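Local coordinates for protein thiosulfate reductase (Thermus thermophilus, PDB 2VPZ) that probably reduces sulfur compounds such as polysulfide or thiosulfate, using a bis-molybdopterin guanine dinucleotide molybdenum centre and a [4Fe-4S] cluster, at residues W49-V54 and Y68-S74; Y619-R625 and D691-H697; D665-N671 and F738-A744. All blocks are in the same frame, centred on the assembly; numbering follows the deposited sequence.

Interactions 2 and 3 belong to one mixed sheet, in which strands 619-624 and 738-744 are neighbours. They meet where Y619 N approaches V739 O at 2.7 Å, a probable hydrogen bond, and where V693 packs on V739. Both rest on main-chain strand pairing, but interaction 2 is buried and ends at the molybdopterin cofactor, whereas the only partly buried interaction 3 lies away from the annotated sites and sets charged side chains along its outer face. Interaction 1, about 32 Å from interaction 2 between centres, is also buried. It joins a strand to a loop beside the iron-sulfur cluster, and side-chain-to-backbone bonds, cation-pi contact and metal ligation replace sheet pairing.

Interaction 1 (W49-V54 and Y68-S74); sequences WRCGIV and YEANPKS. With SF4 (iron/sulfur cluster), chain G.
S74 (chi1 p) donates through OG a short 2.5 Å hydrogen bond to G52 O. C51 SG (chi1 m) binds SF4 FE1 at 2.2 Å, cysteine thiolate being the usual protein ligand of a [4Fe-4S] cluster; C44, C47 and C79 complete this site of the molybdopterin-oxidoreductase Fe4S4 domain. K73 reaches across to one face of the W49 ring: NZ makes a weak 2.9 Å hydrogen bond to W49 O and a cation-pi contact, 3.6 Å from the five-membered-ring centroid, which can offset burial of the charge. R50 has positive phi (53/55), turning the chain before extended 52-54. C51 CA faces K73 CA at 5.3 Å, I53 CA faces Y68 CA at 6.1 Å. Lacking a side chain, G52 leaves room for the end of the N71 side chain and, less tightly, the Y68 ring; V54 CG2 packs on Y68 CD2 at 4.0 Å. Y68 OH is hydrogen-bonded to T563, W49 NE1 to T217. Strand 52-57 lies antiparallel between 38-43 and 62-67; helix 216-227 touches C51 and S74.

Interaction 2 (Y619-R625 and D691-H697); sequences YRLLYGR and DCVYIVH. With MGD (2-amino-5,6-dimercapto-7-methyl-3,7,8a,9-tetrahydro-8-oxa-1,3,9,10-tetraaza-anthracen-4-one guanosine dinucleotide), chain H.
G624 is almost fully extended (phi/psi -177/-155), and Y694 fills the space a side chain would need: its OH lies 3.4 Å from G624 CA, and a CB there would clash. Y694 (chi1 t) lays its ring along L622 and Y623. The strands run parallel, axes 4.5 Å apart at -30°, pairing R620 with C692, L621 with V693 and L622 with Y694. Bonds alternate: R620 N to D691 O 3.0 Å, V693 N to R620 O 3.0 Å, L622 N to V693 O 2.8 Å, I695 N to L622 O 3.2 Å, a weak G624 N to I695 O 3.4 Å, H697 N to G624 O 3.0 Å. L621 CD2 meets I695 CG1 at 3.9 Å on one face, L622 CD1 meets C692 SG at 3.7 Å on the other, apolar groups suited to a buried sheet. R625 NH1 donates to MGD O17 at 2.9 Å, while the H697 ring, held by D716, lies face-on to N18. Such strand ends lining the pterin fit the molybdopterin dinucleotide binding domain.

Interaction 3 (D665-N671 and F738-A744); sequences DYVMLVN and FVRLEKA
V670, R740 and A744 bury the most surface here. V670 (chi1 t) and R740 form an antiparallel hydrogen-bonded pair: V670 N donates to R740 O at 3.0 Å, R740 N to V670 O at 2.9 Å. R740, with chi1 in p, folds its guanidinium back so that the flat face covers V670 CB, NH1 lying 3.5 Å from V670 CG1, while R740 stays partly exposed; a long 3.8 Å salt bridge runs from its NH2 to E742 OE2. E742 also pairs with K676. M668 and E742 form the next hydrogen-bonded pair, M668 N to E742 O at 2.9 Å and E742 N to M668 O at 3.1 Å. A744, small enough to sit close, sets CB 4.0 Å from M668 CG, and its N donates a weak 3.3 Å bond to Y666 O. On the opposite face L669 CB meets V739 CG2 at 3.6 Å, an apolar layer packed on V693 and I695. D665 OD2, also hydrogen-bonded to K662 N, forms a salt bridge with K743 NZ at 3.5 Å. The axes approach to 4.3 Å at 142°, a twisted antiparallel pair inside a mixed sheet, consistent with the double-psi beta-barrel clan of the dinucleotide-binding domain.

Interaction 1 (W49-V54 and Y68-S74)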
loop_
_atom_site.group_PDB
_atom_site.type_symbol
_atom_site.label_atom_id
_atom_site.label_comp_id
_atom_site.label_asym_id
_atom_site.label_seq_id
_atom_site.Cartn_x
_atom_site.Cartn_y
_atom_site.Cartn_z
ATOM N N TRP A 49 13.788 19.976 31.616
ATOM C CA TRP A 49 14.371 18.625 31.498
ATOM C C TRP A 49 15.915 18.706 31.631
ATOM O O TRP A 49 16.570 17.734 32.041
ATOM C CB TRP A 49 13.955 17.965 30.190
ATOM C CG TRP A 49 14.068 16.429 30.161
ATOM C CD1 TRP A 49 14.932 15.688 29.402
ATOM C CD2 TRP A 49 13.225 15.469 30.847
ATOM N NE1 TRP A 49 14.686 14.351 29.577
ATOM C CE2 TRP A 49 13.649 14.180 30.452
ATOM C CE3 TRP A 49 12.149 15.580 31.747
ATOM C CZ2 TRP A 49 13.055 12.994 30.945
ATOM C CZ3 TRP A 49 11.547 14.388 32.243
ATOM C CH2 TRP A 49 12.011 13.124 31.834
ATOM N N ARG A 50 16.445 19.875 31.268
ATOM C CA ARG A 50 17.862 20.252 31.298
ATOM C C ARG A 50 18.829 19.267 30.555
ATOM O O ARG A 50 19.803 18.781 31.129
ATOM C CB ARG A 50 18.284 20.534 32.765
ATOM C CG ARG A 50 17.521 21.744 33.472
ATOM C CD ARG A 50 17.765 21.901 35.015
ATOM N NE ARG A 50 16.593 21.605 35.843
ATOM C CZ ARG A 50 15.781 22.486 36.424
ATOM N NH1 ARG A 50 15.983 23.791 36.303
ATOM N NH2 ARG A 50 14.713 22.065 37.130
ATOM N N CYS A 51 18.558 18.982 29.275
ATOM C CA CYS A 51 19.396 18.081 28.456
ATOM C C CYS A 51 20.820 18.663 28.288
ATOM O O CYS A 51 20.998 19.892 28.213
ATOM C CB CYS A 51 18.781 17.816 27.041
ATOM S SG CYS A 51 17.024 17.301 26.977
ATOM N N GLY A 52 21.812 17.770 28.273
ATOM C CA GLY A 52 23.199 18.128 28.059
ATOM C C GLY A 52 23.375 18.303 26.548
ATOM O O GLY A 52 22.950 17.437 25.773
ATOM N N ILE A 53 23.981 19.412 26.133
ATOM C CA ILE A 53 24.190 19.768 24.730
ATOM C C ILE A 53 25.575 20.357 24.411
ATOM O O ILE A 53 26.300 20.798 25.303
ATOM C CB ILE A 53 23.128 20.862 24.258
ATOM C CG1 ILE A 53 23.191 22.098 25.135
ATOM C CG2 ILE A 53 21.698 20.267 24.249
ATOM C CD1 ILE A 53 22.788 23.417 24.501
ATOM N N VAL A 54 25.963 20.335 23.135
ATOM C CA VAL A 54 27.221 20.968 22.705
ATOM C C VAL A 54 26.733 22.217 21.928
ATOM O O VAL A 54 25.798 22.084 21.142
ATOM C CB VAL A 54 28.070 20.095 21.731
ATOM C CG1 VAL A 54 29.294 20.915 21.249
ATOM C CG2 VAL A 54 28.510 18.790 22.410
ATOM N N TYR A 68 24.598 14.990 22.852
ATOM C CA TYR A 68 25.865 14.204 22.853
ATOM C C TYR A 68 25.682 12.815 23.532
ATOM O O TYR A 68 24.965 12.709 24.520
ATOM C CB TYR A 68 27.118 15.015 23.361
ATOM C CG TYR A 68 27.236 15.500 24.812
ATOM C CD1 TYR A 68 28.029 14.821 25.761
ATOM C CD2 TYR A 68 26.628 16.699 25.211
ATOM C CE1 TYR A 68 28.217 15.341 27.081
ATOM C CE2 TYR A 68 26.803 17.223 26.514
ATOM C CZ TYR A 68 27.601 16.539 27.450
ATOM O OH TYR A 68 27.748 17.055 28.713
ATOM N N GLU A 69 26.319 11.789 22.956
ATOM C CA GLU A 69 26.206 10.398 23.385
ATOM C C GLU A 69 26.313 10.062 24.906
ATOM O O GLU A 69 25.327 9.676 25.506
ATOM C CB GLU A 69 27.104 9.480 22.475
ATOM C CG GLU A 69 26.744 9.487 20.920
ATOM C CD GLU A 69 25.558 8.570 20.518
ATOM O OE1 GLU A 69 25.310 7.587 21.258
ATOM O OE2 GLU A 69 24.911 8.817 19.450
ATOM N N ALA A 70 27.442 10.275 25.562
ATOM C CA ALA A 70 27.585 10.016 27.024
ATOM C C ALA A 70 26.453 10.603 27.903
ATOM O O ALA A 70 25.944 9.926 28.797
ATOM C CB ALA A 70 28.974 10.528 27.550
ATOM N N ASN A 71 26.064 11.854 27.667
ATOM C CA ASN A 71 24.972 12.476 28.439
ATOM C C ASN A 71 23.717 11.555 28.452
ATOM O O ASN A 71 23.139 11.273 27.410
ATOM C CB ASN A 71 24.579 13.857 27.888
ATOM C CG ASN A 71 23.646 14.626 28.811
ATOM O OD1 ASN A 71 24.060 15.101 29.874
ATOM N ND2 ASN A 71 22.363 14.703 28.438
ATOM N N PRO A 72 23.301 11.052 29.656
ATOM C CA PRO A 72 22.110 10.183 29.774
ATOM C C PRO A 72 20.729 10.768 29.365
ATOM O O PRO A 72 19.740 10.040 29.262
ATOM C CB PRO A 72 22.101 9.705 31.228
ATOM C CG PRO A 72 23.508 9.998 31.755
ATOM C CD PRO A 72 24.023 11.166 30.930
ATOM N N LYS A 73 20.661 12.079 29.177
ATOM C CA LYS A 73 19.420 12.761 28.784
ATOM C C LYS A 73 19.270 12.912 27.258
ATOM O O LYS A 73 18.315 12.414 26.676
ATOM C CB LYS A 73 19.296 14.128 29.487
ATOM C CG LYS A 73 18.991 14.060 30.984
ATOM C CD LYS A 73 18.488 15.390 31.500
ATOM C CE LYS A 73 17.881 15.293 32.901
ATOM N NZ LYS A 73 16.415 14.992 32.868
ATOM N N SER A 74 20.220 13.566 26.597
ATOM C CA SER A 74 20.126 13.711 25.140
ATOM C C SER A 74 20.570 12.466 24.329
ATOM O O SER A 74 19.902 12.089 23.358
ATOM C CB SER A 74 20.878 14.958 24.647
ATOM O OG SER A 74 22.131 15.111 25.242
HETATM FE FE1 SF4 G . 15.729 19.051 26.498
HETATM FE FE2 SF4 G . 13.878 19.711 24.577
HETATM FE FE3 SF4 G . 13.682 20.697 27.135
HETATM FE FE4 SF4 G . 15.658 21.626 25.485
HETATM S S1 SF4 G . 13.394 21.884 25.158
HETATM S S2 SF4 G . 15.890 21.010 27.712
HETATM S S3 SF4 G . 16.160 19.724 24.312
HETATM S S4 SF4 G . 13.492 18.472 26.502
#

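Interaction 2 (Y619-R625 and D691-H697)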
loop_
_atom_site.group_PDB
_atom_site.type_symbol
_atom_site.label_atom_id
_atom_site.label_comp_id
_atom_site.label_asym_id
_atom_site.label_seq_id
_atom_site.Cartn_x
_atom_site.Cartn_y
_atom_site.Cartn_z
ATOM N N TYR A 619 -18.664 24.036 27.014
ATOM C CA TYR A 619 -17.761 22.871 26.910
ATOM C C TYR A 619 -16.668 22.912 27.981
ATOM O O TYR A 619 -16.288 23.995 28.412
ATOM C CB TYR A 619 -17.085 22.805 25.544
ATOM C CG TYR A 619 -18.041 22.700 24.395
ATOM C CD1 TYR A 619 -18.570 23.848 23.795
ATOM C CD2 TYR A 619 -18.470 21.448 23.934
ATOM C CE1 TYR A 619 -19.507 23.763 22.764
ATOM C CE2 TYR A 619 -19.410 21.339 22.905
ATOM C CZ TYR A 619 -19.926 22.501 22.322
ATOM O OH TYR A 619 -20.857 22.396 21.309
ATOM N N ARG A 620 -16.163 21.759 28.430
ATOM C CA ARG A 620 -15.071 21.793 29.386
ATOM C C ARG A 620 -13.828 22.224 28.555
ATOM O O ARG A 620 -13.653 21.790 27.421
ATOM C CB ARG A 620 -14.831 20.430 30.059
ATOM C CG ARG A 620 -13.863 20.476 31.260
ATOM C CD ARG A 620 -13.687 19.091 31.911
ATOM N NE ARG A 620 -14.935 18.502 32.394
ATOM C CZ ARG A 620 -15.535 18.768 33.554
ATOM N NH1 ARG A 620 -15.008 19.641 34.406
ATOM N NH2 ARG A 620 -16.677 18.147 33.865
ATOM N N LEU A 621 -13.002 23.106 29.131
ATOM C CA LEU A 621 -11.801 23.674 28.517
ATOM C C LEU A 621 -10.599 22.771 28.858
ATOM O O LEU A 621 -10.159 22.764 30.011
ATOM C CB LEU A 621 -11.548 25.085 29.054
ATOM C CG LEU A 621 -10.796 26.206 28.302
ATOM C CD1 LEU A 621 -9.942 27.044 29.282
ATOM C CD2 LEU A 621 -9.935 25.593 27.195
ATOM N N LEU A 622 -10.106 21.977 27.886
ATOM C CA LEU A 622 -8.959 21.101 28.126
ATOM C C LEU A 622 -7.756 21.867 27.507
ATOM O O LEU A 622 -7.944 22.780 26.704
ATOM C CB LEU A 622 -9.181 19.698 27.534
ATOM C CG LEU A 622 -10.440 18.878 27.968
ATOM C CD1 LEU A 622 -10.458 17.464 27.318
ATOM C CD2 LEU A 622 -10.502 18.760 29.507
ATOM N N TYR A 623 -6.523 21.533 27.891
ATOM C CA TYR A 623 -5.391 22.287 27.380
ATOM C C TYR A 623 -4.138 21.404 27.426
ATOM O O TYR A 623 -4.131 20.355 28.067
ATOM C CB TYR A 623 -5.228 23.555 28.216
ATOM C CG TYR A 623 -5.079 23.257 29.695
ATOM C CD1 TYR A 623 -3.839 22.926 30.244
ATOM C CD2 TYR A 623 -6.204 23.188 30.547
ATOM C CE1 TYR A 623 -3.701 22.528 31.572
ATOM C CE2 TYR A 623 -6.083 22.794 31.875
ATOM C CZ TYR A 623 -4.818 22.463 32.390
ATOM O OH TYR A 623 -4.679 22.063 33.697
ATOM N N GLY A 624 -3.078 21.819 26.747
ATOM C CA GLY A 624 -1.889 21.021 26.731
ATOM C C GLY A 624 -0.734 21.641 25.989
ATOM O O GLY A 624 -0.669 22.861 25.819
ATOM N N ARG A 625 0.165 20.789 25.497
ATOM C CA ARG A 625 1.363 21.235 24.805
ATOM C C ARG A 625 1.406 21.116 23.284
ATOM O O ARG A 625 0.828 20.193 22.696
ATOM C CB ARG A 625 2.576 20.515 25.388
ATOM C CG ARG A 625 2.623 20.439 26.916
ATOM C CD ARG A 625 2.792 21.828 27.544
ATOM N NE ARG A 625 2.856 21.812 29.006
ATOM C CZ ARG A 625 2.150 22.590 29.829
ATOM N NH1 ARG A 625 1.294 23.482 29.347
ATOM N NH2 ARG A 625 2.298 22.460 31.149
ATOM N N ASP A 691 -18.481 16.798 24.795
ATOM C CA ASP A 691 -18.399 17.381 26.173
ATOM C C ASP A 691 -17.324 18.453 26.291
ATOM O O ASP A 691 -17.241 19.176 27.295
ATOM C CB ASP A 691 -17.735 16.476 27.208
ATOM C CG ASP A 691 -18.453 15.214 27.519
ATOM O OD1 ASP A 691 -19.629 15.286 27.866
ATOM O OD2 ASP A 691 -17.780 14.166 27.497
ATOM N N CYS A 692 -16.378 18.370 25.374
ATOM C CA CYS A 692 -15.169 19.132 25.462
ATOM C C CYS A 692 -14.736 19.925 24.307
ATOM O O CYS A 692 -15.227 19.774 23.190
ATOM C CB CYS A 692 -14.011 18.174 25.827
ATOM S SG CYS A 692 -14.161 17.163 27.295
ATOM N N VAL A 693 -13.713 20.705 24.614
ATOM C CA VAL A 693 -13.023 21.592 23.706
ATOM C C VAL A 693 -11.556 21.635 24.257
ATOM O O VAL A 693 -11.312 21.482 25.462
ATOM C CB VAL A 693 -13.792 22.996 23.695
ATOM C CG1 VAL A 693 -12.885 24.145 24.042
ATOM C CG2 VAL A 693 -14.470 23.200 22.317
ATOM N N TYR A 694 -10.585 21.780 23.368
ATOM C CA TYR A 694 -9.158 21.752 23.715
ATOM C C TYR A 694 -8.335 22.865 22.997
ATOM O O TYR A 694 -8.616 23.161 21.833
ATOM C CB TYR A 694 -8.593 20.354 23.321
ATOM C CG TYR A 694 -7.074 20.172 23.412
ATOM C CD1 TYR A 694 -6.466 19.779 24.604
ATOM C CD2 TYR A 694 -6.243 20.437 22.307
ATOM C CE1 TYR A 694 -5.061 19.652 24.721
ATOM C CE2 TYR A 694 -4.832 20.316 22.404
ATOM C CZ TYR A 694 -4.247 19.921 23.622
ATOM O OH TYR A 694 -2.877 19.795 23.752
ATOM N N ILE A 695 -7.391 23.510 23.686
ATOM C CA ILE A 695 -6.484 24.509 23.076
ATOM C C ILE A 695 -5.086 24.354 23.704
ATOM O O ILE A 695 -4.971 23.931 24.859
ATOM C CB ILE A 695 -6.942 26.021 23.273
ATOM C CG1 ILE A 695 -6.991 26.390 24.750
ATOM C CG2 ILE A 695 -8.281 26.276 22.527
ATOM C CD1 ILE A 695 -7.127 27.920 25.051
ATOM N N VAL A 696 -4.019 24.630 22.954
ATOM C CA VAL A 696 -2.666 24.553 23.508
ATOM C C VAL A 696 -2.419 25.798 24.404
ATOM O O VAL A 696 -2.750 26.920 23.997
ATOM C CB VAL A 696 -1.581 24.472 22.375
ATOM C CG1 VAL A 696 -0.163 24.799 22.939
ATOM C CG2 VAL A 696 -1.601 23.065 21.712
ATOM N N HIS A 697 -1.856 25.582 25.609
ATOM C CA HIS A 697 -1.502 26.644 26.613
ATOM C C HIS A 697 -0.337 27.558 26.179
ATOM O O HIS A 697 0.609 27.098 25.550
ATOM C CB HIS A 697 -1.091 26.047 28.010
ATOM C CG HIS A 697 -0.346 26.958 28.921
ATOM N ND1 HIS A 697 -0.897 28.106 29.410
ATOM C CD2 HIS A 697 0.926 26.952 29.336
ATOM C CE1 HIS A 697 0.005 28.787 30.074
ATOM N NE2 HIS A 697 1.132 28.102 30.047
HETATM P PB MGD H . 6.829 30.201 31.022
HETATM O O1B MGD H . 5.549 30.635 30.377
HETATM O O2B MGD H . 7.914 29.606 30.179
HETATM O O3B MGD H . 6.331 29.324 32.282
HETATM O O3A MGD H . 5.512 28.056 34.285
HETATM P PA MGD H . 6.649 29.090 33.854
HETATM O O1A MGD H . 8.073 28.559 33.827
HETATM O O2A MGD H . 6.334 30.353 34.575
HETATM O "O5'" MGD H . 7.499 31.430 31.728
HETATM C "C5'" MGD H . 8.917 31.593 31.776
HETATM C "C4'" MGD H . 9.167 33.066 32.097
HETATM O "O4'" MGD H . 10.567 33.050 32.356
HETATM C "C3'" MGD H . 8.961 34.029 30.957
HETATM O "O3'" MGD H . 8.724 35.306 31.564
HETATM C "C2'" MGD H . 10.327 33.980 30.253
HETATM O "O2'" MGD H . 10.468 35.168 29.520
HETATM C "C1'" MGD H . 11.315 33.884 31.418
HETATM N N9 MGD H . 12.688 33.301 31.174
HETATM C C8 MGD H . 12.996 32.322 30.322
HETATM N N7 MGD H . 14.304 31.978 30.348
HETATM C C5 MGD H . 14.895 32.731 31.302
HETATM C C6 MGD H . 16.283 32.870 31.931
HETATM O O6 MGD H . 17.296 32.200 31.524
HETATM N N1 MGD H . 16.391 33.795 32.941
HETATM C C2 MGD H . 15.356 34.567 33.397
HETATM N N2 MGD H . 15.488 35.487 34.401
HETATM N N3 MGD H . 14.130 34.436 32.871
HETATM C C4 MGD H . 13.807 33.590 31.838
HETATM C C10 MGD H . 5.686 26.611 34.159
HETATM C C11 MGD H . 4.566 25.961 34.900
HETATM O O11 MGD H . 3.387 26.675 34.526
HETATM C C12 MGD H . 4.383 24.499 34.723
HETATM S S12 MGD H . 5.684 23.395 34.876
HETATM C C13 MGD H . 3.183 23.955 34.513
HETATM S S13 MGD H . 2.858 22.345 34.254
HETATM C C14 MGD H . 1.929 24.641 34.507
HETATM N N15 MGD H . 1.363 24.587 33.129
HETATM C C16 MGD H . 0.270 25.402 32.949
HETATM C C17 MGD H . -0.822 25.212 31.990
HETATM O O17 MGD H . -0.804 24.240 31.177
HETATM N N18 MGD H . -1.835 26.079 32.013
HETATM C C19 MGD H . -1.900 27.121 32.865
HETATM N N19 MGD H . -2.917 28.034 32.818
HETATM N N20 MGD H . -0.944 27.315 33.776
HETATM C C21 MGD H . 0.139 26.551 33.863
HETATM N N22 MGD H . 1.101 26.834 34.749
HETATM C C23 MGD H . 2.226 26.012 35.035
HETATM O O HOH W 1 -17.070 17.679 30.187
HETATM O O HOH W 2 2.266 24.808 26.887
HETATM O O HOH W 3 -1.241 19.592 21.346
#

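Interaction 3 (D665-N671 and F738-A744)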
loop_
_atom_site.group_PDB
_atom_site.type_symbol
_atom_site.label_atom_id
_atom_site.label_comp_id
_atom_site.label_asym_id
_atom_site.label_seq_id
_atom_site.Cartn_x
_atom_site.Cartn_y
_atom_site.Cartn_z
ATOM N N ASP A 665 -12.901 29.150 9.884
ATOM C CA ASP A 665 -13.510 30.165 10.752
ATOM C C ASP A 665 -12.724 30.502 12.009
ATOM O O ASP A 665 -11.864 29.743 12.451
ATOM C CB ASP A 665 -14.936 29.771 11.171
ATOM C CG ASP A 665 -15.935 29.730 10.023
ATOM O OD1 ASP A 665 -15.556 30.116 8.897
ATOM O OD2 ASP A 665 -17.097 29.314 10.266
ATOM N N TYR A 666 -13.044 31.659 12.587
ATOM C CA TYR A 666 -12.449 32.137 13.827
ATOM C C TYR A 666 -13.568 32.245 14.830
ATOM O O TYR A 666 -14.749 32.288 14.475
ATOM C CB TYR A 666 -11.698 33.437 13.641
ATOM C CG TYR A 666 -10.322 33.151 13.103
ATOM C CD1 TYR A 666 -10.140 32.794 11.769
ATOM C CD2 TYR A 666 -9.207 33.154 13.956
ATOM C CE1 TYR A 666 -8.896 32.440 11.280
ATOM C CE2 TYR A 666 -7.946 32.802 13.488
ATOM C CZ TYR A 666 -7.794 32.444 12.141
ATOM O OH TYR A 666 -6.547 32.088 11.673
ATOM N N VAL A 667 -13.184 32.310 16.096
ATOM C CA VAL A 667 -14.188 32.331 17.159
ATOM C C VAL A 667 -13.616 32.988 18.425
ATOM O O VAL A 667 -12.389 33.040 18.590
ATOM C CB VAL A 667 -14.531 30.810 17.478
ATOM C CG1 VAL A 667 -14.447 30.562 18.980
ATOM C CG2 VAL A 667 -15.904 30.400 16.909
ATOM N N MET A 668 -14.482 33.544 19.273
ATOM C CA MET A 668 -14.027 34.051 20.593
ATOM C C MET A 668 -14.456 32.957 21.587
ATOM O O MET A 668 -15.511 32.334 21.407
ATOM C CB MET A 668 -14.741 35.343 21.061
ATOM C CG MET A 668 -14.579 36.597 20.229
ATOM S SD MET A 668 -12.846 37.220 20.187
ATOM C CE MET A 668 -12.540 37.624 21.938
ATOM N N LEU A 669 -13.636 32.721 22.610
ATOM C CA LEU A 669 -13.998 31.773 23.684
ATOM C C LEU A 669 -14.461 32.648 24.898
ATOM O O LEU A 669 -13.760 33.561 25.334
ATOM C CB LEU A 669 -12.789 30.878 24.107
ATOM C CG LEU A 669 -12.246 29.984 22.982
ATOM C CD1 LEU A 669 -10.935 29.327 23.417
ATOM C CD2 LEU A 669 -13.281 28.910 22.547
ATOM N N VAL A 670 -15.671 32.380 25.381
ATOM C CA VAL A 670 -16.204 33.128 26.521
ATOM C C VAL A 670 -16.419 32.122 27.690
ATOM O O VAL A 670 -17.019 31.059 27.488
ATOM C CB VAL A 670 -17.572 33.854 26.130
ATOM C CG1 VAL A 670 -17.914 34.939 27.173
ATOM C CG2 VAL A 670 -17.444 34.488 24.707
ATOM N N ASN A 671 -15.897 32.408 28.880
ATOM C CA ASN A 671 -16.076 31.462 29.987
ATOM C C ASN A 671 -17.351 31.729 30.814
ATOM O O ASN A 671 -18.052 32.712 30.567
ATOM C CB ASN A 671 -14.806 31.324 30.900
ATOM C CG ASN A 671 -14.497 32.577 31.741
ATOM O OD1 ASN A 671 -13.503 32.592 32.496
ATOM N ND2 ASN A 671 -15.327 33.605 31.629
ATOM N N PHE A 738 -15.431 26.145 32.198
ATOM C CA PHE A 738 -16.288 25.867 31.059
ATOM C C PHE A 738 -16.241 27.082 30.132
ATOM O O PHE A 738 -16.151 28.234 30.584
ATOM C CB PHE A 738 -17.721 25.563 31.551
ATOM C CG PHE A 738 -17.791 24.507 32.660
ATOM C CD1 PHE A 738 -18.277 24.832 33.928
ATOM C CD2 PHE A 738 -17.355 23.191 32.432
ATOM C CE1 PHE A 738 -18.316 23.862 34.972
ATOM C CE2 PHE A 738 -17.388 22.203 33.460
ATOM C CZ PHE A 738 -17.872 22.544 34.731
ATOM N N VAL A 739 -16.301 26.812 28.839
ATOM C CA VAL A 739 -16.198 27.833 27.821
ATOM C C VAL A 739 -17.217 27.609 26.679
ATOM O O VAL A 739 -17.591 26.458 26.413
ATOM C CB VAL A 739 -14.731 27.791 27.276
ATOM C CG1 VAL A 739 -14.632 26.831 26.090
ATOM C CG2 VAL A 739 -14.233 29.178 26.964
ATOM N N ARG A 740 -17.709 28.686 26.054
ATOM C CA ARG A 740 -18.622 28.577 24.906
ATOM C C ARG A 740 -18.036 29.381 23.720
ATOM O O ARG A 740 -17.240 30.305 23.928
ATOM C CB ARG A 740 -20.025 29.047 25.247
ATOM C CG ARG A 740 -20.068 30.500 25.432
ATOM C CD ARG A 740 -21.323 30.956 26.065
ATOM N NE ARG A 740 -21.597 32.229 25.461
ATOM C CZ ARG A 740 -21.433 33.380 26.063
ATOM N NH1 ARG A 740 -21.012 33.386 27.308
ATOM N NH2 ARG A 740 -21.639 34.526 25.411
ATOM N N LEU A 741 -18.405 29.023 22.490
ATOM C CA LEU A 741 -17.863 29.664 21.289
ATOM C C LEU A 741 -18.826 30.627 20.570
ATOM O O LEU A 741 -19.978 30.289 20.303
ATOM C CB LEU A 741 -17.312 28.607 20.301
ATOM C CG LEU A 741 -16.988 27.113 20.501
ATOM C CD1 LEU A 741 -16.067 26.778 19.318
ATOM C CD2 LEU A 741 -16.307 26.705 21.838
ATOM N N GLU A 742 -18.315 31.811 20.239
ATOM C CA GLU A 742 -19.052 32.902 19.604
ATOM C C GLU A 742 -18.348 33.268 18.280
ATOM O O GLU A 742 -17.164 33.596 18.295
ATOM C CB GLU A 742 -19.045 34.079 20.590
ATOM C CG GLU A 742 -19.804 35.362 20.239
ATOM C CD GLU A 742 -19.685 36.435 21.345
ATOM O OE1 GLU A 742 -18.785 37.306 21.247
ATOM O OE2 GLU A 742 -20.490 36.371 22.313
ATOM N N LYS A 743 -19.055 33.189 17.152
ATOM C CA LYS A 743 -18.493 33.512 15.825
ATOM C C LYS A 743 -17.776 34.887 15.812
ATOM O O LYS A 743 -18.311 35.889 16.292
ATOM C CB LYS A 743 -19.593 33.475 14.745
ATOM C CG LYS A 743 -19.311 32.601 13.493
ATOM C CD LYS A 743 -17.945 32.854 12.813
ATOM C CE LYS A 743 -17.999 32.636 11.276
ATOM N NZ LYS A 743 -19.280 32.020 10.737
ATOM N N ALA A 744 -16.572 34.932 15.250
ATOM C CA ALA A 744 -15.768 36.153 15.202
ATOM C C ALA A 744 -15.149 36.342 13.810
ATOM O O ALA A 744 -15.218 35.432 12.994
ATOM C CB ALA A 744 -14.649 36.074 16.283
HETATM O O HOH W 4 -14.451 33.814 11.033
#